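Local coordinates for CCMAN5 (PDB 2XSG), which hydrolyses alpha-mannosides as a calcium-containing family GH92 glycosidase and enables mannose-6-phosphate modification of yeast-produced human lysosomal enzymes, at residues F16-G21 / Y52-Q56; D26-Q31 / L315-F319; S155-V161 / A236-P242. Residue numbers count along the deposited sequence, not the author numbering.

Contact 1: F16-G21 / Y52-Q56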
# COMPACT_ATOMS: atom_id res chain seq x y z
N PHE A 16 -3.19 -15.09 2.02
CA PHE A 16 -4.44 -15.16 1.27
C PHE A 16 -5.47 -14.15 1.74
O PHE A 16 -6.47 -13.92 1.07
CB PHE A 16 -5.01 -16.57 1.28
CG PHE A 16 -4.18 -17.54 0.50
CD1 PHE A 16 -4.15 -17.48 -0.89
CD2 PHE A 16 -3.44 -18.50 1.16
CE1 PHE A 16 -3.37 -18.37 -1.62
CE2 PHE A 16 -2.65 -19.41 0.44
CZ PHE A 16 -2.62 -19.34 -0.95
N VAL A 17 -5.21 -13.53 2.88
CA VAL A 17 -6.10 -12.50 3.39
C VAL A 17 -6.16 -11.36 2.38
O VAL A 17 -5.13 -10.82 1.98
CB VAL A 17 -5.66 -12.00 4.77
CG1 VAL A 17 -6.35 -10.65 5.12
CG2 VAL A 17 -5.98 -13.09 5.82
N GLY A 18 -7.38 -11.03 1.97
CA GLY A 18 -7.59 -9.95 1.01
C GLY A 18 -7.47 -10.33 -0.47
O GLY A 18 -7.50 -9.45 -1.33
N THR A 19 -7.34 -11.63 -0.77
CA THR A 19 -7.14 -12.11 -2.15
C THR A 19 -8.43 -12.57 -2.87
O THR A 19 -8.38 -13.04 -4.01
CB THR A 19 -6.11 -13.25 -2.22
OG1 THR A 19 -6.62 -14.40 -1.51
CG2 THR A 19 -4.74 -12.81 -1.62
N GLU A 20 -9.57 -12.44 -2.20
CA GLU A 20 -10.87 -12.75 -2.84
C GLU A 20 -11.48 -11.51 -3.48
O GLU A 20 -11.54 -10.45 -2.85
CB GLU A 20 -11.86 -13.39 -1.86
CG GLU A 20 -13.19 -13.82 -2.53
CD GLU A 20 -13.91 -14.94 -1.78
OE1 GLU A 20 -13.26 -15.63 -0.98
OE2 GLU A 20 -15.12 -15.15 -2.02
N GLY A 21 -11.90 -11.65 -4.73
CA GLY A 21 -12.81 -10.70 -5.39
C GLY A 21 -12.41 -9.26 -5.18
O GLY A 21 -11.27 -8.92 -5.36
N TYR A 52 -5.02 -12.55 -9.15
CA TYR A 52 -5.50 -13.75 -8.44
C TYR A 52 -6.78 -13.48 -7.65
O TYR A 52 -6.80 -12.63 -6.75
CB TYR A 52 -4.40 -14.26 -7.48
CG TYR A 52 -4.75 -15.44 -6.61
CD1 TYR A 52 -5.53 -15.28 -5.44
CD2 TYR A 52 -4.29 -16.71 -6.91
CE1 TYR A 52 -5.84 -16.37 -4.64
CE2 TYR A 52 -4.57 -17.80 -6.11
CZ TYR A 52 -5.35 -17.63 -4.97
OH TYR A 52 -5.64 -18.73 -4.18
N ASP A 53 -7.86 -14.17 -8.00
CA ASP A 53 -9.08 -14.12 -7.19
C ASP A 53 -9.28 -15.46 -6.49
O ASP A 53 -9.45 -16.50 -7.15
CB ASP A 53 -10.30 -13.75 -8.05
CG ASP A 53 -11.63 -13.98 -7.33
OD1 ASP A 53 -11.67 -14.09 -6.08
OD2 ASP A 53 -12.66 -14.08 -8.04
N TYR A 54 -9.30 -15.42 -5.15
CA TYR A 54 -9.43 -16.65 -4.31
C TYR A 54 -10.64 -17.52 -4.69
O TYR A 54 -10.60 -18.75 -4.55
CB TYR A 54 -9.52 -16.30 -2.81
CG TYR A 54 -9.27 -17.49 -1.88
CD1 TYR A 54 -10.33 -18.30 -1.43
CD2 TYR A 54 -7.97 -17.82 -1.48
CE1 TYR A 54 -10.08 -19.40 -0.58
CE2 TYR A 54 -7.72 -18.93 -0.63
CZ TYR A 54 -8.77 -19.70 -0.20
OH TYR A 54 -8.50 -20.76 0.62
N ALA A 55 -11.71 -16.87 -5.16
CA ALA A 55 -12.95 -17.57 -5.46
C ALA A 55 -12.86 -18.43 -6.72
O ALA A 55 -13.75 -19.25 -6.95
CB ALA A 55 -14.13 -16.59 -5.57
N GLN A 56 -11.78 -18.26 -7.51
CA GLN A 56 -11.63 -18.99 -8.77
C GLN A 56 -11.11 -20.42 -8.58
O GLN A 56 -10.76 -20.83 -7.46
CB GLN A 56 -10.74 -18.23 -9.75
CG GLN A 56 -11.16 -16.81 -10.05
CD GLN A 56 -12.49 -16.73 -10.76
OE1 GLN A 56 -12.69 -17.34 -11.81
NE2 GLN A 56 -13.41 -15.94 -10.20
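Two loops flanking strand 40-44 in the GH92 N-terminal domain meet here as a pair of beta turns, type II over F16-T19 and type I over D53-Q56. The nearest CA atoms across the loops are those of E20 and Y54, 4.4 Å apart. T19 O accepts Y54 N at 2.8 Å and also receives a CA-H...O contact from D53 CA at 3.4 Å. The first turn is braced internally, with T19 OG1 donating to F16 O at 2.6 Å. Next to this turn the edge of Y54 points at the face of F16 in an offset edge-to-face pair (centroids 5.7 Å apart, planes at 71°), and Y52 packs beside F16 while its hydroxyl bonds to E106. E20 lies against Y54 and forms a salt bridge with R653 of the catalytic domain. The carboxylate of D53 ties the two loops together: D53 OD1 accepts A55 N at 2.9 Å, closing an Asx turn, and G21 N from the other loop at 2.8 Å.

Contact 2: D26-Q31 / L315-F319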
# COMPACT_ATOMS: atom_id res chain seq x y z
N ASP A 26 -5.35 -7.57 -2.73
CA ASP A 26 -4.01 -8.03 -2.40
C ASP A 26 -3.69 -9.36 -3.07
O ASP A 26 -4.58 -10.03 -3.62
CB ASP A 26 -3.84 -8.13 -0.88
CG ASP A 26 -3.58 -6.79 -0.24
OD1 ASP A 26 -2.85 -5.94 -0.84
OD2 ASP A 26 -4.12 -6.57 0.86
N MET A 27 -2.42 -9.74 -3.01
CA MET A 27 -1.94 -10.90 -3.75
C MET A 27 -1.33 -11.96 -2.83
O MET A 27 -0.73 -11.62 -1.81
CB MET A 27 -0.91 -10.46 -4.79
CG MET A 27 0.39 -9.91 -4.20
SD MET A 27 1.41 -9.11 -5.45
CE MET A 27 0.56 -7.52 -5.57
N PRO A 28 -1.46 -13.25 -3.19
CA PRO A 28 -0.72 -14.28 -2.46
C PRO A 28 0.72 -14.46 -2.98
O PRO A 28 1.42 -15.36 -2.54
CB PRO A 28 -1.54 -15.53 -2.74
CG PRO A 28 -2.02 -15.32 -4.15
CD PRO A 28 -2.29 -13.82 -4.27
N ALA A 29 1.14 -13.60 -3.91
CA ALA A 29 2.45 -13.70 -4.59
C ALA A 29 3.65 -13.94 -3.68
O ALA A 29 3.75 -13.35 -2.59
CB ALA A 29 2.69 -12.46 -5.44
N ALA A 30 4.57 -14.78 -4.14
CA ALA A 30 5.84 -14.94 -3.45
C ALA A 30 6.65 -13.65 -3.60
O ALA A 30 6.87 -13.18 -4.72
CB ALA A 30 6.62 -16.14 -4.00
N GLN A 31 7.04 -13.07 -2.48
CA GLN A 31 7.81 -11.83 -2.52
C GLN A 31 8.68 -11.62 -1.29
O GLN A 31 8.33 -12.07 -0.19
CB GLN A 31 6.90 -10.61 -2.78
CG GLN A 31 5.68 -10.47 -1.86
CD GLN A 31 4.66 -9.52 -2.44
OE1 GLN A 31 4.72 -9.21 -3.61
NE2 GLN A 31 3.70 -9.09 -1.63
N LEU A 315 1.36 -6.59 9.19
CA LEU A 315 2.75 -6.16 9.23
C LEU A 315 3.47 -6.59 7.94
O LEU A 315 4.22 -5.80 7.31
CB LEU A 315 3.48 -6.68 10.48
CG LEU A 315 4.85 -6.10 10.84
CD1 LEU A 315 4.78 -4.59 11.17
CD2 LEU A 315 5.50 -6.86 11.99
N TYR A 316 3.23 -7.83 7.52
CA TYR A 316 3.77 -8.33 6.24
C TYR A 316 3.39 -7.39 5.08
O TYR A 316 4.22 -7.00 4.29
CB TYR A 316 3.33 -9.78 6.01
CG TYR A 316 3.48 -10.30 4.60
CD1 TYR A 316 4.69 -10.84 4.14
CD2 TYR A 316 2.40 -10.29 3.72
CE1 TYR A 316 4.81 -11.33 2.83
CE2 TYR A 316 2.52 -10.76 2.42
CZ TYR A 316 3.72 -11.29 1.98
OH TYR A 316 3.83 -11.77 0.69
N ARG A 317 2.11 -7.01 5.02
CA ARG A 317 1.60 -6.14 3.96
C ARG A 317 2.19 -4.72 4.02
O ARG A 317 2.28 -4.05 2.99
CB ARG A 317 0.08 -6.05 4.06
CG ARG A 317 -0.69 -7.34 3.82
CD ARG A 317 -0.46 -7.86 2.42
NE ARG A 317 -1.37 -8.95 2.09
CZ ARG A 317 -1.19 -9.82 1.10
NH1 ARG A 317 -0.11 -9.76 0.33
NH2 ARG A 317 -2.09 -10.77 0.90
N MET A 318 2.58 -4.27 5.21
CA MET A 318 3.20 -2.96 5.39
C MET A 318 4.57 -2.81 4.71
O MET A 318 4.96 -1.70 4.34
CB MET A 318 3.29 -2.58 6.88
CG MET A 318 4.03 -1.26 7.14
SD MET A 318 4.19 -0.93 8.92
CE MET A 318 2.79 -1.80 9.46
N PHE A 319 5.28 -3.93 4.54
CA PHE A 319 6.59 -3.94 3.89
C PHE A 319 6.50 -4.45 2.43
O PHE A 319 7.10 -5.46 2.08
CB PHE A 319 7.59 -4.81 4.70
CG PHE A 319 7.99 -4.20 6.02
CD1 PHE A 319 9.16 -3.45 6.13
CD2 PHE A 319 7.22 -4.39 7.16
CE1 PHE A 319 9.56 -2.87 7.36
CE2 PHE A 319 7.59 -3.82 8.40
CZ PHE A 319 8.76 -3.06 8.50
O HOH W 1 1.97 -12.20 -0.97
O HOH W 2 5.33 -14.01 -0.03
O HOH W 3 4.26 -7.67 1.34
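L315 lies on the last turns of helix 306-318 and packs on V671 and L290, neighbours within the catalytic domain, while the next two residues, Y316 and R317, meet the loop 26-31. Y316 sends its ring across the gap, so that its hydroxyl works mainly through water. Y316 OH donates to water 1 at 2.5 Å, which in turn donates to M27 O at 2.9 Å and A29 O at 2.7 Å. Water 2 donates to Y316 OH at 2.8 Å and accepts Q31 N at 3.1 Å. The hydroxyl also touches the aliphatic part of the Q31 side chain, with Y316 OH 3.4 Å from Q31 CG, and Y316 O receives a bond from water 3 at 3.0 Å, which Q31 NE2 approaches weakly at 3.3 Å. The buried seam joins the N-terminal domain to the catalytic domain, which by its six-hairpin clan is probably an (alpha/alpha)6 barrel. R317 follows, its side chain, bent at chi1 and chi2 (both m), reaching the loop directly: NH1 and NH2 of R317 both donate to M27 O, at 2.9 and 3.1 Å, so this carbonyl takes three donors when water 1 is counted. D26 lies over one face of the guanidinium, with D26 CB 3.6 Å from R317 NH2. Its carboxylate makes only a long salt bridge, D26 OD2 to R317 NE at 3.8 Å, in which no N-H points at the oxygen; D26 OD2 is hydrogen-bonded to N661 instead. M318 turns to helix 665-675, touching T668 and V671, and F319 leaves the helix with its ring packed on W286 and T289 of helix 275-290.

Contact 3: S155-V161 / A236-P242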
# COMPACT_ATOMS: atom_id res chain seq x y z
N SER A 155 5.49 -36.98 -19.68
CA SER A 155 5.21 -35.67 -20.28
C SER A 155 6.40 -35.10 -21.04
O SER A 155 7.54 -35.35 -20.67
CB SER A 155 4.86 -34.67 -19.19
OG SER A 155 3.64 -35.00 -18.58
N THR A 156 6.13 -34.34 -22.09
CA THR A 156 7.10 -33.39 -22.64
C THR A 156 6.85 -32.02 -21.97
O THR A 156 5.93 -31.29 -22.38
CB THR A 156 6.97 -33.24 -24.17
OG1 THR A 156 7.01 -34.53 -24.80
CG2 THR A 156 8.10 -32.37 -24.75
N PRO A 157 7.66 -31.65 -20.95
CA PRO A 157 7.45 -30.40 -20.23
C PRO A 157 7.71 -29.18 -21.10
O PRO A 157 8.58 -29.19 -21.99
CB PRO A 157 8.51 -30.45 -19.11
CG PRO A 157 8.89 -31.90 -18.99
CD PRO A 157 8.85 -32.36 -20.43
N SER A 158 6.93 -28.14 -20.87
CA SER A 158 7.13 -26.89 -21.57
C SER A 158 6.73 -25.71 -20.68
O SER A 158 5.84 -25.83 -19.83
CB SER A 158 6.33 -26.91 -22.88
OG SER A 158 6.31 -25.63 -23.46
N LEU A 159 7.41 -24.59 -20.85
CA LEU A 159 7.03 -23.37 -20.18
C LEU A 159 6.83 -22.32 -21.24
O LEU A 159 7.72 -22.10 -22.06
CB LEU A 159 8.12 -22.93 -19.19
CG LEU A 159 8.45 -23.84 -18.00
CD1 LEU A 159 9.55 -23.24 -17.15
CD2 LEU A 159 7.22 -24.07 -17.14
N VAL A 160 5.66 -21.71 -21.25
CA VAL A 160 5.37 -20.59 -22.13
C VAL A 160 5.77 -19.35 -21.35
O VAL A 160 5.39 -19.20 -20.18
CB VAL A 160 3.87 -20.53 -22.47
CG1 VAL A 160 3.53 -19.23 -23.17
CG2 VAL A 160 3.47 -21.73 -23.32
N VAL A 161 6.54 -18.47 -22.00
CA VAL A 161 6.88 -17.18 -21.41
C VAL A 161 6.12 -16.14 -22.23
O VAL A 161 6.51 -15.83 -23.34
CB VAL A 161 8.42 -16.94 -21.41
CG1 VAL A 161 8.78 -15.61 -20.75
CG2 VAL A 161 9.18 -18.09 -20.73
N ALA A 236 8.04 -16.44 -25.83
CA ALA A 236 8.90 -17.59 -26.11
C ALA A 236 8.31 -18.85 -25.49
O ALA A 236 7.62 -18.79 -24.47
CB ALA A 236 10.31 -17.34 -25.59
N ILE A 237 8.54 -19.98 -26.14
CA ILE A 237 8.08 -21.27 -25.62
C ILE A 237 9.30 -22.17 -25.45
O ILE A 237 10.03 -22.43 -26.41
CB ILE A 237 7.00 -21.91 -26.52
CG1 ILE A 237 5.83 -20.91 -26.71
CG2 ILE A 237 6.52 -23.23 -25.93
CD1 ILE A 237 4.63 -21.42 -27.49
N LEU A 238 9.53 -22.59 -24.21
CA LEU A 238 10.64 -23.47 -23.86
C LEU A 238 10.13 -24.89 -23.82
O LEU A 238 9.10 -25.15 -23.20
CB LEU A 238 11.21 -23.09 -22.49
CG LEU A 238 11.75 -21.65 -22.34
CD1 LEU A 238 11.69 -21.17 -20.88
CD2 LEU A 238 13.18 -21.53 -22.91
N THR A 239 10.85 -25.81 -24.46
CA THR A 239 10.49 -27.23 -24.46
C THR A 239 11.67 -28.04 -23.92
O THR A 239 12.82 -27.87 -24.36
CB THR A 239 10.06 -27.71 -25.87
OG1 THR A 239 8.99 -26.89 -26.35
CG2 THR A 239 9.58 -29.16 -25.83
N PHE A 240 11.36 -28.91 -22.96
CA PHE A 240 12.34 -29.72 -22.25
C PHE A 240 12.27 -31.20 -22.65
O PHE A 240 11.29 -31.65 -23.25
CB PHE A 240 12.15 -29.57 -20.73
CG PHE A 240 12.22 -28.15 -20.27
CD1 PHE A 240 11.09 -27.33 -20.33
CD2 PHE A 240 13.42 -27.61 -19.82
CE1 PHE A 240 11.16 -25.99 -19.91
CE2 PHE A 240 13.49 -26.28 -19.40
CZ PHE A 240 12.36 -25.47 -19.45
N ASP A 241 13.32 -31.95 -22.31
CA ASP A 241 13.31 -33.39 -22.50
C ASP A 241 12.40 -34.09 -21.47
O ASP A 241 12.43 -33.75 -20.28
CB ASP A 241 14.74 -33.94 -22.38
CG ASP A 241 14.88 -35.31 -23.02
OD1 ASP A 241 15.36 -35.37 -24.17
OD2 ASP A 241 14.48 -36.32 -22.40
N PRO A 242 11.61 -35.09 -21.92
CA PRO A 242 10.80 -35.89 -21.00
C PRO A 242 11.60 -36.47 -19.83
O PRO A 242 11.04 -36.68 -18.77
CB PRO A 242 10.28 -37.02 -21.88
CG PRO A 242 10.18 -36.40 -23.23
CD PRO A 242 11.40 -35.52 -23.32
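Adjacent antiparallel strands, 158-161 and 236-240, run side by side in the middle of a five-stranded sheet, one layer of a beta-sandwich consistent with the galactose-mutarotase-like N-terminal domain. Their axes approach to 4.7 Å at 169°. On the face carrying L159, V161, A236 and L238 the relief is uneven. Small A236 lies opposite V161, and L187 of strand 185-195 in the other sheet packs on both, while L238 leans back so that its CD1 meets V161 CG2 at 4.0 Å. Farther along, the F240 ring lies beside L159 (L159 CG to F240 CE1, 4.0 Å), and I248 of strand 248-255 packs against P157, L159 and F240. The other face carries S158 with T239 and V160 with I237 (V160 CG2 to I237 CG1, 4.2 Å), the latter pair packed against by Y88 from a loop and by W217 of the adjoining strand 212-217. Beyond the strands, P242 fills the bend beside T156 and P157. S158 OG reaches across to donate to L238 O at 2.8 Å, an oxygen that L159 N also reaches at 2.9 Å.

Contacts 1 and 2 adjoin, their centres 13 Å apart and their segments alternating along the chain. G18 O lies 3.2 Å from D26 N and V17 O 3.2 Å from R317 NH2, both probable hydrogen bonds, and F16 CE1 packs on P28 CB at 3.6 Å. R317 therefore reaches both 16-21 and 26-31. The D26 side chain is about 11 Å from a bound B3P molecule and about 12 Å from the calcium held by N588, E589 and D662, which places contact 2 near the probable active site between the domains. Contact 3 is nested within the loop closed by contact 2 yet lies apart, its nearest atoms about 15 Å from contact 2 and about 17 Å from contact 1.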